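Local coordinates for protein leucine aminopeptidase 2 (PDB 2XQ0) that cleaves amino-terminal residues from di- and tripeptides as a zinc-dependent aminopeptidase of the M1 family, with a low epoxide hydrolase activity in vitro, at residues Gly137-Ala151 against Pro203-Ser215. Residues are numbered along the deposited sequence; the frame is centred on the assembly and turned at random.
Sequences GGKPYVFSQLEAIHA and PAYLIGIASGDLS. With BES (2-(3-amino-2-hydroxy-4-phenyl-butyrylamino)-4-methyl-pentanoic acid), chain B.
Val142 and Ser211 form the hydrogen-bonded pair that joins strands 141-144 and 209-211 antiparallel: Val142 N gives a bond to Ser211 O, and Ser211 N returns one to Val142 O, both 2.9 Å. Further along, Ser144 N binds Ile209 O, but Ile209 N gives its return bond to the Ser144 side chain, not to the backbone carbonyl. With chi1 at 68°, Ser144 OG lies between its own N and carbonyl carbon, where it accepts Ile209 N at 3.1 Å and also hydrogen-bonds a water that donates to Ile207 O. Beyond it a second water links Leu146 N to Tyr205 O, so water bridges the two backbones where direct bonds between them have stopped, and Leu146 CD1 packs 3.7 Å from Ile207 CB.

Glu147 is worth following outward. Its CB and CG pass between the Tyr205 ring and the bestatin phenyl, CG lying 3.8 Å from Tyr205 CD1 and about as far from C10 of the inhibitor. CG is anti to the backbone N (chi1 -163°) and the chain runs on extended, which carries the carboxylate alongside the tyrosine, its plane 38° from the ring. CD and OE2 lie against the phenyl, both 3.5 Å from C9, with Tyr205 CE1 3.9 Å from CD. At the tip OE1 accepts bestatin N2 at 2.8 Å, the expected role of this glutamate in holding a substrate's free amino end.

The pair forms the middle of a four-stranded antiparallel sheet, flanked by strands 127-130 and 177-179, while Met276 of strand 275-276 touches Glu147 beside the zinc site.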
ATOM      1  N   GLY A 137       1.361   1.436  25.023  1.00 60.62           N
ATOM      2  CA  GLY A 137       2.511   1.818  25.821  1.00 54.69           C
ATOM      3  C   GLY A 137       2.369   3.046  26.699  1.00 54.42           C
ATOM      4  O   GLY A 137       3.315   3.412  27.394  1.00 58.51           O
ATOM      5  N   GLY A 138       1.213   3.702  26.665  1.00 53.11           N
ATOM      6  CA  GLY A 138       0.921   4.752  27.635  1.00 50.84           C
ATOM      7  C   GLY A 138       1.249   6.198  27.281  1.00 58.22           C
ATOM      8  O   GLY A 138       0.988   7.104  28.073  1.00 59.56           O
ATOM      9  N   LYS A 139       1.809   6.435  26.100  1.00 57.93           N
ATOM     10  CA  LYS A 139       2.114   7.806  25.686  1.00 53.38           C
ATOM     11  C   LYS A 139       1.414   8.143  24.367  1.00 37.46           C
ATOM     12  O   LYS A 139       0.961   7.242  23.665  1.00 34.23           O
ATOM     13  CB  LYS A 139       3.627   8.011  25.582  1.00 57.71           C
ATOM     14  CG  LYS A 139       4.365   7.864  26.912  1.00 61.69           C
ATOM     15  CD  LYS A 139       5.851   8.160  26.749  1.00 65.24           C
ATOM     16  CE  LYS A 139       6.661   7.718  27.959  1.00 71.44           C
ATOM     17  NZ  LYS A 139       8.128   7.861  27.717  1.00 68.78           N
ATOM     18  N   PRO A 140       1.295   9.446  24.044  1.00 35.83           N
ATOM     19  CA  PRO A 140       0.621   9.850  22.807  1.00 36.20           C
ATOM     20  C   PRO A 140       1.473   9.533  21.583  1.00 28.58           C
ATOM     21  O   PRO A 140       2.657   9.254  21.707  1.00 29.62           O
ATOM     22  CB  PRO A 140       0.476  11.371  22.965  1.00 32.00           C
ATOM     23  CG  PRO A 140       1.610  11.751  23.832  1.00 45.72           C
ATOM     24  CD  PRO A 140       1.776  10.611  24.806  1.00 42.72           C
ATOM     25  N   TYR A 141       0.877   9.624  20.400  1.00 36.15           N
ATOM     26  CA  TYR A 141       1.526   9.137  19.192  1.00 33.81           C
ATOM     27  C   TYR A 141       0.849   9.781  18.011  1.00 25.54           C
ATOM     28  O   TYR A 141      -0.347  10.076  18.056  1.00 28.42           O
ATOM     29  CB  TYR A 141       1.349   7.616  19.115  1.00 31.22           C
ATOM     30  CG  TYR A 141       2.195   6.867  18.090  1.00 31.43           C
ATOM     31  CD1 TYR A 141       1.810   6.797  16.754  1.00 31.69           C
ATOM     32  CD2 TYR A 141       3.334   6.172  18.479  1.00 31.06           C
ATOM     33  CE1 TYR A 141       2.544   6.080  15.829  1.00 29.25           C
ATOM     34  CE2 TYR A 141       4.078   5.456  17.567  1.00 34.87           C
ATOM     35  CZ  TYR A 141       3.682   5.417  16.239  1.00 35.37           C
ATOM     36  OH  TYR A 141       4.427   4.708  15.326  1.00 30.30           O
ATOM     37  N   VAL A 142       1.609  10.012  16.951  1.00 22.92           N
ATOM     38  CA  VAL A 142       1.028  10.515  15.723  1.00 22.90           C
ATOM     39  C   VAL A 142       1.811   9.926  14.560  1.00 23.96           C
ATOM     40  O   VAL A 142       3.012   9.678  14.676  1.00 21.97           O
ATOM     41  CB  VAL A 142       1.094  12.041  15.678  1.00 21.38           C
ATOM     42  CG1 VAL A 142       2.556  12.492  15.801  1.00 22.52           C
ATOM     43  CG2 VAL A 142       0.431  12.612  14.407  1.00 23.02           C
ATOM     44  N   PHE A 143       1.130   9.673  13.448  1.00 21.24           N
ATOM     45  CA  PHE A 143       1.829   9.226  12.235  1.00 17.79           C
ATOM     46  C   PHE A 143       1.089   9.740  11.025  1.00 19.23           C
ATOM     47  O   PHE A 143      -0.108  10.010  11.100  1.00 23.36           O
ATOM     48  CB  PHE A 143       1.956   7.699  12.189  1.00 20.32           C
ATOM     49  CG  PHE A 143       0.643   6.979  12.036  1.00 20.29           C
ATOM     50  CD1 PHE A 143       0.124   6.707  10.777  1.00 24.58           C
ATOM     51  CD2 PHE A 143      -0.073   6.581  13.148  1.00 20.97           C
ATOM     52  CE1 PHE A 143      -1.095   6.046  10.655  1.00 24.33           C
ATOM     53  CE2 PHE A 143      -1.268   5.911  13.030  1.00 25.96           C
ATOM     54  CZ  PHE A 143      -1.784   5.649  11.790  1.00 21.78           C
ATOM     55  N   SER A 144       1.802   9.860   9.913  1.00 25.23           N
ATOM     56  CA  SER A 144       1.219  10.316   8.652  1.00 23.46           C
ATOM     57  C   SER A 144       0.994   9.185   7.662  1.00 18.71           C
ATOM     58  O   SER A 144       1.531   8.078   7.795  1.00 17.92           O
ATOM     59  CB  SER A 144       2.157  11.337   8.010  1.00 21.35           C
ATOM     60  OG  SER A 144       3.341  10.674   7.607  1.00 17.96           O
ATOM     61  N   GLN A 145       0.178   9.473   6.658  1.00 24.43           N
ATOM     62  CA  GLN A 145       0.001   8.605   5.506  1.00 21.30           C
ATOM     63  C   GLN A 145      -0.436   9.557   4.393  1.00 20.83           C
ATOM     64  O   GLN A 145      -1.540  10.102   4.444  1.00 18.81           O
ATOM     65  CB  GLN A 145      -1.080   7.555   5.771  1.00 25.31           C
ATOM     66  CG  GLN A 145      -1.628   6.902   4.503  1.00 39.22           C
ATOM     67  CD  GLN A 145      -0.551   6.174   3.727  1.00 46.20           C
ATOM     68  OE1 GLN A 145       0.157   5.331   4.280  1.00 55.50           O
ATOM     69  NE2 GLN A 145      -0.408   6.506   2.448  1.00 32.94           N
ATOM     70  N   LEU A 146       0.443   9.795   3.425  1.00 13.93           N
ATOM     71  CA  LEU A 146       0.223  10.869   2.451  1.00 17.07           C
ATOM     72  C   LEU A 146      -0.290  10.401   1.091  1.00 25.98           C
ATOM     73  O   LEU A 146      -0.886  11.178   0.322  1.00 20.78           O
ATOM     74  CB  LEU A 146       1.494  11.716   2.278  1.00 19.04           C
ATOM     75  CG  LEU A 146       2.095  12.271   3.566  1.00 20.48           C
ATOM     76  CD1 LEU A 146       3.175  13.315   3.255  1.00 15.61           C
ATOM     77  CD2 LEU A 146       1.014  12.852   4.461  1.00 16.79           C
ATOM     78  N   GLU A 147      -0.082   9.134   0.775  1.00 19.82           N
ATOM     79  CA  GLU A 147      -0.497   8.657  -0.552  1.00 22.45           C
ATOM     80  C   GLU A 147      -2.018   8.555  -0.597  1.00 17.97           C
ATOM     81  O   GLU A 147      -2.613   8.065   0.355  1.00 24.13           O
ATOM     82  CB  GLU A 147       0.128   7.290  -0.850  1.00 23.90           C
ATOM     83  CG  GLU A 147       0.107   6.896  -2.339  1.00 27.71           C
ATOM     84  CD  GLU A 147       0.878   5.600  -2.575  1.00 30.50           C
ATOM     85  OE1 GLU A 147       1.442   5.089  -1.597  1.00 33.44           O
ATOM     86  OE2 GLU A 147       0.912   5.096  -3.708  1.00 27.10           O
ATOM     87  N   ALA A 148      -2.656   9.023  -1.673  1.00 24.77           N
ATOM     88  CA  ALA A 148      -2.000   9.576  -2.852  1.00 23.30           C
ATOM     89  C   ALA A 148      -1.850  11.099  -2.825  1.00 22.35           C
ATOM     90  O   ALA A 148      -0.784  11.614  -3.171  1.00 19.70           O
ATOM     91  CB  ALA A 148      -2.764   9.176  -4.106  1.00 28.12           C
ATOM     92  N   ILE A 149      -2.914  11.817  -2.454  1.00 15.70           N
ATOM     93  CA  ILE A 149      -2.853  13.290  -2.418  1.00 12.90           C
ATOM     94  C   ILE A 149      -3.148  13.941  -1.057  1.00 21.78           C
ATOM     95  O   ILE A 149      -3.835  14.966  -0.974  1.00 22.32           O
ATOM     96  CB  ILE A 149      -3.749  13.916  -3.489  1.00 17.20           C
ATOM     97  CG1 ILE A 149      -5.208  13.465  -3.313  1.00 21.82           C
ATOM     98  CG2 ILE A 149      -3.216  13.532  -4.898  1.00 16.99           C
ATOM     99  CD1 ILE A 149      -6.194  14.226  -4.219  1.00 31.81           C
ATOM    100  N   HIS A 150      -2.601  13.374   0.006  1.00 21.45           N
ATOM    101  CA  HIS A 150      -2.788  13.959   1.340  1.00 13.87           C
ATOM    102  C   HIS A 150      -1.580  14.784   1.794  1.00 15.65           C
ATOM    103  O   HIS A 150      -1.629  15.425   2.850  1.00 20.55           O
ATOM    104  CB  HIS A 150      -3.089  12.856   2.361  1.00 15.78           C
ATOM    105  CG  HIS A 150      -4.389  12.158   2.114  1.00 25.72           C
ATOM    106  ND1 HIS A 150      -5.606  12.782   2.279  1.00 24.57           N
ATOM    107  CD2 HIS A 150      -4.662  10.904   1.686  1.00 31.56           C
ATOM    108  CE1 HIS A 150      -6.575  11.937   1.975  1.00 31.50           C
ATOM    109  NE2 HIS A 150      -6.030  10.787   1.620  1.00 34.96           N
ATOM    110  N   ALA A 151      -0.493  14.769   1.025  1.00 15.69           N
ATOM    111  CA  ALA A 151       0.668  15.585   1.407  1.00 14.10           C
ATOM    112  C   ALA A 151       0.266  17.052   1.506  1.00 18.26           C
ATOM    113  O   ALA A 151       0.724  17.779   2.389  1.00 20.55           O
ATOM    114  CB  ALA A 151       1.804  15.401   0.440  1.00 20.04           C
ATOM    115  N   PRO A 203       9.007  12.405  -4.400  1.00 18.91           N
ATOM    116  CA  PRO A 203       7.701  13.078  -4.469  1.00 16.86           C
ATOM    117  C   PRO A 203       7.153  13.320  -3.050  1.00 23.14           C
ATOM    118  O   PRO A 203       7.515  12.602  -2.111  1.00 20.92           O
ATOM    119  CB  PRO A 203       6.823  12.068  -5.221  1.00 22.08           C
ATOM    120  CG  PRO A 203       7.434  10.747  -4.937  1.00 27.06           C
ATOM    121  CD  PRO A 203       8.919  10.982  -4.782  1.00 23.55           C
ATOM    122  N   ALA A 204       6.293  14.319  -2.896  1.00 20.43           N
ATOM    123  CA  ALA A 204       5.726  14.645  -1.585  1.00 25.80           C
ATOM    124  C   ALA A 204       4.970  13.471  -0.954  1.00 16.44           C
ATOM    125  O   ALA A 204       4.904  13.368   0.271  1.00 19.61           O
ATOM    126  CB  ALA A 204       4.803  15.874  -1.683  1.00 22.69           C
ATOM    127  N   TYR A 205       4.381  12.606  -1.776  1.00 18.07           N
ATOM    128  CA  TYR A 205       3.488  11.583  -1.224  1.00 12.84           C
ATOM    129  C   TYR A 205       4.304  10.534  -0.445  1.00 17.92           C
ATOM    130  O   TYR A 205       3.747   9.778   0.325  1.00 20.38           O
ATOM    131  CB  TYR A 205       2.616  10.934  -2.300  1.00 21.71           C
ATOM    132  CG  TYR A 205       3.315   9.893  -3.143  1.00 23.62           C
ATOM    133  CD1 TYR A 205       3.507   8.598  -2.667  1.00 22.63           C
ATOM    134  CD2 TYR A 205       3.768  10.197  -4.408  1.00 23.60           C
ATOM    135  CE1 TYR A 205       4.130   7.647  -3.435  1.00 19.62           C
ATOM    136  CE2 TYR A 205       4.408   9.252  -5.185  1.00 24.43           C
ATOM    137  CZ  TYR A 205       4.582   7.981  -4.695  1.00 28.01           C
ATOM    138  OH  TYR A 205       5.217   7.039  -5.461  1.00 26.50           O
ATOM    139  N   LEU A 206       5.625  10.522  -0.647  1.00 13.27           N
ATOM    140  CA  LEU A 206       6.521   9.582   0.037  1.00 13.48           C
ATOM    141  C   LEU A 206       7.024  10.104   1.386  1.00 19.66           C
ATOM    142  O   LEU A 206       7.664   9.373   2.147  1.00 18.36           O
ATOM    143  CB  LEU A 206       7.718   9.236  -0.844  1.00 16.39           C
ATOM    144  CG  LEU A 206       7.371   8.328  -2.028  1.00 26.34           C
ATOM    145  CD1 LEU A 206       8.601   8.078  -2.878  1.00 28.15           C
ATOM    146  CD2 LEU A 206       6.820   7.023  -1.509  1.00 23.73           C
ATOM    147  N   ILE A 207       6.746  11.369   1.678  1.00 18.75           N
ATOM    148  CA  ILE A 207       7.151  11.909   2.962  1.00 21.30           C
ATOM    149  C   ILE A 207       6.454  11.122   4.053  1.00 16.51           C
ATOM    150  O   ILE A 207       5.272  10.773   3.937  1.00 20.43           O
ATOM    151  CB  ILE A 207       6.853  13.398   3.105  1.00 24.95           C
ATOM    152  CG1 ILE A 207       7.805  14.204   2.214  1.00 24.90           C
ATOM    153  CG2 ILE A 207       6.998  13.837   4.562  1.00 27.84           C
ATOM    154  CD1 ILE A 207       9.259  14.087   2.669  1.00 22.69           C
ATOM    155  N   GLY A 208       7.213  10.803   5.093  1.00 15.80           N
ATOM    156  CA  GLY A 208       6.669  10.066   6.215  1.00 27.35           C
ATOM    157  C   GLY A 208       7.170  10.648   7.514  1.00 24.08           C
ATOM    158  O   GLY A 208       8.340  11.038   7.618  1.00 23.15           O
ATOM    159  N   ILE A 209       6.276  10.745   8.492  1.00 19.93           N
ATOM    160  CA  ILE A 209       6.671  11.197   9.823  1.00 16.03           C
ATOM    161  C   ILE A 209       5.893  10.441  10.880  1.00 16.39           C
ATOM    162  O   ILE A 209       4.699  10.170  10.710  1.00 21.58           O
ATOM    163  CB  ILE A 209       6.441  12.724   9.991  1.00 16.56           C
ATOM    164  CG1 ILE A 209       6.886  13.178  11.384  1.00 31.86           C
ATOM    165  CG2 ILE A 209       4.977  13.050   9.817  1.00 35.95           C
ATOM    166  CD1 ILE A 209       6.957  14.682  11.530  1.00 46.47           C
ATOM    167  N   ALA A 210       6.558  10.085  11.974  1.00 20.91           N
ATOM    168  CA  ALA A 210       5.847   9.546  13.142  1.00 18.91           C
ATOM    169  C   ALA A 210       6.546  10.012  14.402  1.00 22.21           C
ATOM    170  O   ALA A 210       7.753  10.262  14.398  1.00 22.55           O
ATOM    171  CB  ALA A 210       5.781   8.039  13.114  1.00 17.21           C
ATOM    172  N   SER A 211       5.786  10.142  15.476  1.00 21.85           N
ATOM    173  CA  SER A 211       6.395  10.514  16.743  1.00 19.66           C
ATOM    174  C   SER A 211       5.634   9.873  17.853  1.00 23.55           C
ATOM    175  O   SER A 211       4.399   9.880  17.865  1.00 25.48           O
ATOM    176  CB  SER A 211       6.422  12.024  16.916  1.00 21.67           C
ATOM    177  OG  SER A 211       7.033  12.373  18.154  1.00 29.42           O
ATOM    178  N   GLY A 212       6.382   9.279  18.764  1.00 25.40           N
ATOM    179  CA  GLY A 212       5.807   8.680  19.948  1.00 26.87           C
ATOM    180  C   GLY A 212       6.889   8.011  20.744  1.00 23.10           C
ATOM    181  O   GLY A 212       8.078   8.234  20.517  1.00 22.90           O
ATOM    182  N   ASP A 213       6.474   7.189  21.700  1.00 30.31           N
ATOM    183  CA  ASP A 213       7.421   6.473  22.540  1.00 38.62           C
ATOM    184  C   ASP A 213       8.039   5.345  21.737  1.00 38.28           C
ATOM    185  O   ASP A 213       7.613   4.199  21.813  1.00 44.23           O
ATOM    186  CB  ASP A 213       6.733   5.928  23.796  1.00 36.41           C
ATOM    187  CG  ASP A 213       7.695   5.223  24.718  1.00 47.43           C
ATOM    188  OD1 ASP A 213       8.916   5.411  24.543  1.00 46.68           O
ATOM    189  OD2 ASP A 213       7.230   4.478  25.608  1.00 49.32           O
ATOM    190  N   LEU A 214       9.062   5.684  20.971  1.00 34.30           N
ATOM    191  CA  LEU A 214       9.684   4.740  20.057  1.00 31.90           C
ATOM    192  C   LEU A 214      11.061   4.345  20.554  1.00 37.17           C
ATOM    193  O   LEU A 214      11.868   5.193  20.948  1.00 45.03           O
ATOM    194  CB  LEU A 214       9.827   5.386  18.682  1.00 27.37           C
ATOM    195  CG  LEU A 214       8.533   5.734  17.942  1.00 29.76           C
ATOM    196  CD1 LEU A 214       8.842   6.402  16.613  1.00 40.70           C
ATOM    197  CD2 LEU A 214       7.718   4.468  17.723  1.00 37.90           C
ATOM    198  N   SER A 215      11.330   3.053  20.527  1.00 27.84           N
ATOM    199  CA  SER A 215      12.681   2.563  20.707  1.00 26.89           C
ATOM    200  C   SER A 215      13.041   1.835  19.426  1.00 30.03           C
ATOM    201  O   SER A 215      12.217   1.740  18.514  1.00 30.75           O
ATOM    202  CB  SER A 215      12.786   1.664  21.946  1.00 44.71           C
ATOM    203  OG  SER A 215      11.629   0.877  22.136  1.00 54.54           O
TER
HETATM  204  N2  BES B 901       1.653   2.529  -0.383  1.00 46.76           N
HETATM  205  C1  BES B 901       0.912   1.325  -0.699  1.00 45.88           C
HETATM  206  C6  BES B 901      -0.465   1.363  -0.032  1.00 46.67           C
HETATM  207  C7  BES B 901      -1.281   2.509  -0.589  1.00 48.03           C
HETATM  208  C8  BES B 901      -1.342   2.707  -1.964  1.00 45.10           C
HETATM  209  C12 BES B 901      -1.953   3.373   0.269  1.00 51.51           C
HETATM  210  C9  BES B 901      -2.085   3.762  -2.481  1.00 44.27           C
HETATM  211  C11 BES B 901      -2.696   4.430  -0.250  1.00 49.59           C
HETATM  212  C10 BES B 901      -2.764   4.624  -1.626  1.00 44.60           C
HETATM  213  C2  BES B 901       1.676   0.072  -0.254  1.00 44.93           C
HETATM  214  O2  BES B 901       2.995  -0.055  -0.806  1.00 32.40           O
HETATM  215  C3  BES B 901       0.855  -1.108  -0.656  1.00 47.59           C
HETATM  216  O3  BES B 901       0.750  -1.449  -1.837  1.00 38.26           O
HETATM  217  N1  BES B 901       0.284  -1.659   0.407  1.00 55.01           N
HETATM  218  C4  BES B 901      -0.591  -2.812   0.460  1.00 58.17           C
HETATM  219  C13 BES B 901       0.351  -3.950   0.832  1.00 51.78           C
HETATM  220  C14 BES B 901       0.257  -5.132  -0.124  1.00 54.64           C
HETATM  221  C15 BES B 901       1.528  -5.970  -0.049  1.00 48.21           C
HETATM  222  C16 BES B 901      -0.025  -4.688  -1.558  1.00 59.03           C
HETATM  223  C5  BES B 901      -1.541  -2.574   1.599  1.00 58.04           C
HETATM  224  O1  BES B 901      -2.664  -3.125   1.578  1.00 58.99           O
HETATM  225  O4  BES B 901      -1.170  -1.818   2.533  1.00 49.54           O
HETATM  226  O   HOH W   1       3.703   6.448  21.982  1.00 32.73           O
HETATM  227  O   HOH W   2       3.262   9.307   5.308  1.00 19.69           O
HETATM  228  O   HOH W   3       2.957   8.248   2.484  1.00 41.96           O